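PDB 5UR2: bifunctional protein PutA, which probably carries out both steps of proline breakdown to glutamate, joining a flavin-dependent proline dehydrogenase to an NAD-dependent L-glutamate gamma-semialdehyde dehydrogenase. Local coordinates for residues B[403-408]-B[413-418]. Residues are numbered along the deposited sequence; the frame is centred on the assembly and turned at random.
Sequences YAPVGE and MAYLVR. With P5F (N-propargylglycine-modified flavin adenine dinucleotide), chain F.
Tyr403 and Tyr415 both carry CG anti to the backbone N (chi1 -171° and -179°), and these two torsions send the rings toward each other from the last barrel strand, 400-406, and the helix 409-423 that follows it. The phenol end of Tyr415 does the touching. Its OH comes in at the edge of the Tyr403 ring, near the ring plane, 3.9 Å from CD2. Tyr403 CE2 and Tyr415 CE1 lie 4.4 Å apart, the two side chains meeting at a slant. Pro405, two residues along the strand, also points at the helix; its CG is 3.7 Å from Tyr415 CZ, with the proline side chain roughly at right angles to the tyrosine. No hydrogen bond joins the two segments, so van der Waals packing carries this buried contact. The Tyr415 ring also takes part in a cation-pi interaction with Arg419.

Tyr403 also borders the modified flavin of the proline dehydrogenase TIM barrel. Its CB is 3.5 Å from methyl carbon C7M of P5F, and its OH is 3.4 Å from C21, in the chain that the inactivator has left on flavin N5. That hydroxyl is hydrogen-bonded to Lys198 NZ, while Pro405 O accepts a bond from Thr119 OG1.

Chemically, then, Tyr403 is braced on one edge by a second phenol and tethered at its hydroxyl by Lys198; the second-shell packing of Tyr415 against both the Tyr403 edge and Pro405 is consistent with a role in positioning Tyr403 against the flavin.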
loop_
_atom_site.group_PDB
_atom_site.type_symbol
_atom_site.label_atom_id
_atom_site.label_comp_id
_atom_site.label_asym_id
_atom_site.label_seq_id
_atom_site.Cartn_x
_atom_site.Cartn_y
_atom_site.Cartn_z
ATOM N N TYR B 403 47.041 31.212 -2.267
ATOM C CA TYR B 403 46.088 31.204 -1.169
ATOM C C TYR B 403 46.678 30.435 0.007
ATOM O O TYR B 403 47.005 29.251 -0.117
ATOM C CB TYR B 403 44.781 30.575 -1.638
ATOM C CG TYR B 403 43.657 30.717 -0.659
ATOM C CD1 TYR B 403 42.956 31.917 -0.542
ATOM C CD2 TYR B 403 43.282 29.642 0.146
ATOM C CE1 TYR B 403 41.911 32.045 0.366
ATOM C CE2 TYR B 403 42.243 29.756 1.053
ATOM C CZ TYR B 403 41.557 30.955 1.160
ATOM O OH TYR B 403 40.525 31.067 2.071
ATOM N N ALA B 404 46.813 31.103 1.149
ATOM C CA ALA B 404 47.613 30.601 2.260
ATOM C C ALA B 404 46.735 30.361 3.479
ATOM O O ALA B 404 46.558 31.258 4.318
ATOM C CB ALA B 404 48.738 31.585 2.581
ATOM N N PRO B 405 46.162 29.172 3.621
ATOM C CA PRO B 405 45.328 28.911 4.794
ATOM C C PRO B 405 46.189 28.767 6.035
ATOM O O PRO B 405 47.284 28.196 5.998
ATOM C CB PRO B 405 44.619 27.594 4.454
ATOM C CG PRO B 405 44.925 27.330 2.996
ATOM C CD PRO B 405 46.235 28.007 2.733
ATOM N N VAL B 406 45.659 29.283 7.138
ATOM C CA VAL B 406 46.252 29.206 8.466
ATOM C C VAL B 406 45.157 28.740 9.412
ATOM O O VAL B 406 44.050 29.287 9.382
ATOM C CB VAL B 406 46.789 30.579 8.918
ATOM C CG1 VAL B 406 47.421 30.484 10.280
ATOM C CG2 VAL B 406 47.772 31.144 7.903
ATOM N N GLY B 407 45.443 27.751 10.250
ATOM C CA GLY B 407 44.429 27.364 11.213
ATOM C C GLY B 407 44.686 26.032 11.884
ATOM O O GLY B 407 45.626 25.300 11.559
ATOM N N GLU B 408 43.800 25.737 12.834
ATOM C CA GLU B 408 43.903 24.587 13.717
ATOM C C GLU B 408 43.506 23.301 12.993
ATOM O O GLU B 408 42.947 23.318 11.891
ATOM C CB GLU B 408 43.035 24.795 14.961
ATOM C CG GLU B 408 43.478 25.958 15.859
ATOM C CD GLU B 408 44.670 25.632 16.753
ATOM O OE1 GLU B 408 45.224 24.509 16.663
ATOM O OE2 GLU B 408 45.068 26.521 17.536
ATOM N N MET B 413 41.314 19.954 8.878
ATOM C CA MET B 413 40.872 18.675 8.346
ATOM C C MET B 413 39.584 18.806 7.550
ATOM O O MET B 413 39.329 17.969 6.680
ATOM C CB MET B 413 40.692 17.660 9.474
ATOM C CG MET B 413 41.420 16.346 9.239
ATOM S SD MET B 413 43.213 16.524 9.067
ATOM C CE MET B 413 43.613 17.529 10.501
ATOM N N ALA B 414 38.769 19.829 7.829
ATOM C CA ALA B 414 37.643 20.131 6.950
ATOM C C ALA B 414 38.131 20.597 5.577
ATOM O O ALA B 414 37.658 20.110 4.542
ATOM C CB ALA B 414 36.736 21.179 7.595
ATOM N N TYR B 415 39.084 21.546 5.557
ATOM C CA TYR B 415 39.631 22.068 4.303
ATOM C C TYR B 415 40.271 20.965 3.463
ATOM O O TYR B 415 40.074 20.914 2.243
ATOM C CB TYR B 415 40.633 23.176 4.621
ATOM C CG TYR B 415 41.278 23.857 3.432
ATOM C CD1 TYR B 415 40.650 24.898 2.765
ATOM C CD2 TYR B 415 42.534 23.475 2.999
ATOM C CE1 TYR B 415 41.263 25.526 1.685
ATOM C CE2 TYR B 415 43.147 24.093 1.926
ATOM C CZ TYR B 415 42.513 25.117 1.276
ATOM O OH TYR B 415 43.154 25.714 0.215
ATOM N N LEU B 416 41.050 20.078 4.101
ATOM C CA LEU B 416 41.623 18.923 3.415
ATOM C C LEU B 416 40.539 18.060 2.763
ATOM O O LEU B 416 40.788 17.415 1.733
ATOM C CB LEU B 416 42.441 18.082 4.401
ATOM C CG LEU B 416 42.998 16.703 3.968
ATOM C CD1 LEU B 416 44.132 16.822 2.939
ATOM C CD2 LEU B 416 43.438 15.815 5.149
ATOM N N VAL B 417 39.347 18.002 3.364
ATOM C CA VAL B 417 38.261 17.223 2.778
ATOM C C VAL B 417 37.766 17.891 1.508
ATOM O O VAL B 417 37.433 17.214 0.527
ATOM C CB VAL B 417 37.109 17.025 3.786
ATOM C CG1 VAL B 417 35.874 16.502 3.067
ATOM C CG2 VAL B 417 37.511 16.044 4.868
ATOM N N ARG B 418 37.726 19.226 1.499
ATOM C CA ARG B 418 37.308 19.948 0.295
ATOM C C ARG B 418 38.321 19.767 -0.840
ATOM O O ARG B 418 37.929 19.590 -2.001
ATOM C CB ARG B 418 37.092 21.430 0.621
ATOM C CG ARG B 418 36.278 22.216 -0.424
ATOM C CD ARG B 418 35.279 23.203 0.225
ATOM N NE ARG B 418 35.692 24.607 0.097
ATOM C CZ ARG B 418 35.148 25.632 0.762
ATOM N NH1 ARG B 418 34.156 25.428 1.625
ATOM N NH2 ARG B 418 35.605 26.872 0.571
HETATM P PA P5F F . 38.672 23.364 -12.938
HETATM O O1A P5F F . 39.022 23.923 -14.358
HETATM O O2A P5F F . 38.749 21.932 -12.743
HETATM O O5B P5F F . 37.264 23.627 -12.478
HETATM C C5B P5F F . 36.593 22.936 -11.431
HETATM C C4B P5F F . 35.335 23.732 -11.053
HETATM O O4B P5F F . 34.304 23.647 -12.007
HETATM C C3B P5F F . 34.665 23.365 -9.760
HETATM O O3B P5F F . 35.321 23.865 -8.659
HETATM C C2B P5F F . 33.318 23.946 -9.925
HETATM O O2B P5F F . 33.365 25.300 -9.631
HETATM C C1B P5F F . 33.059 23.773 -11.379
HETATM N N9A P5F F . 32.279 22.608 -11.709
HETATM C C8A P5F F . 32.561 21.280 -11.417
HETATM N N7A P5F F . 31.587 20.516 -11.927
HETATM C C5A P5F F . 30.645 21.312 -12.581
HETATM C C6A P5F F . 29.448 21.078 -13.256
HETATM N N6A P5F F . 28.949 19.741 -13.419
HETATM N N1A P5F F . 28.740 22.102 -13.768
HETATM C C2A P5F F . 29.171 23.376 -13.646
HETATM N N3A P5F F . 30.324 23.640 -12.965
HETATM C C4A P5F F . 31.070 22.661 -12.439
HETATM N N1 P5F F . 35.755 29.384 -4.468
HETATM C C2 P5F F . 34.619 30.132 -3.983
HETATM O O2 P5F F . 33.359 29.700 -4.332
HETATM N N3 P5F F . 34.794 31.299 -3.171
HETATM C C4 P5F F . 36.077 31.771 -2.799
HETATM O O4 P5F F . 36.176 32.918 -2.002
HETATM C C4X P5F F . 37.277 30.977 -3.301
HETATM N N5 P5F F . 38.638 31.290 -2.871
HETATM C C5X P5F F . 39.721 30.775 -3.731
HETATM C C6 P5F F . 41.055 31.452 -3.734
HETATM C C7 P5F F . 42.069 31.013 -4.622
HETATM C C7M P5F F . 43.413 31.708 -4.616
HETATM C C8 P5F F . 41.826 29.928 -5.518
HETATM C C8M P5F F . 42.879 29.437 -6.478
HETATM C C9 P5F F . 40.567 29.283 -5.523
HETATM C C9A P5F F . 39.496 29.736 -4.590
HETATM N N10 P5F F . 38.186 29.082 -4.614
HETATM C C10 P5F F . 37.081 29.839 -4.098
HETATM C "C1'" P5F F . 37.944 27.791 -5.304
HETATM C "C2'" P5F F . 37.698 27.964 -6.803
HETATM O "O2'" P5F F . 36.488 28.598 -6.978
HETATM C "C3'" P5F F . 37.709 26.665 -7.613
HETATM O "O3'" P5F F . 36.684 25.861 -7.162
HETATM C "C4'" P5F F . 38.998 25.862 -7.526
HETATM O "O4'" P5F F . 40.027 26.763 -7.300
HETATM C "C5'" P5F F . 39.267 24.914 -8.710
HETATM O "O5'" P5F F . 38.920 25.456 -9.969
HETATM P P P5F F . 39.787 25.302 -11.331
HETATM O O1P P5F F . 39.678 26.448 -12.408
HETATM O O2P P5F F . 41.208 24.997 -10.724
HETATM O O3P P5F F . 39.502 23.744 -11.764
HETATM C C21 P5F F . 38.257 30.580 -0.382
HETATM C C22 P5F F . 38.502 31.042 -1.627
HETATM C C23 P5F F . 37.152 31.191 0.497
#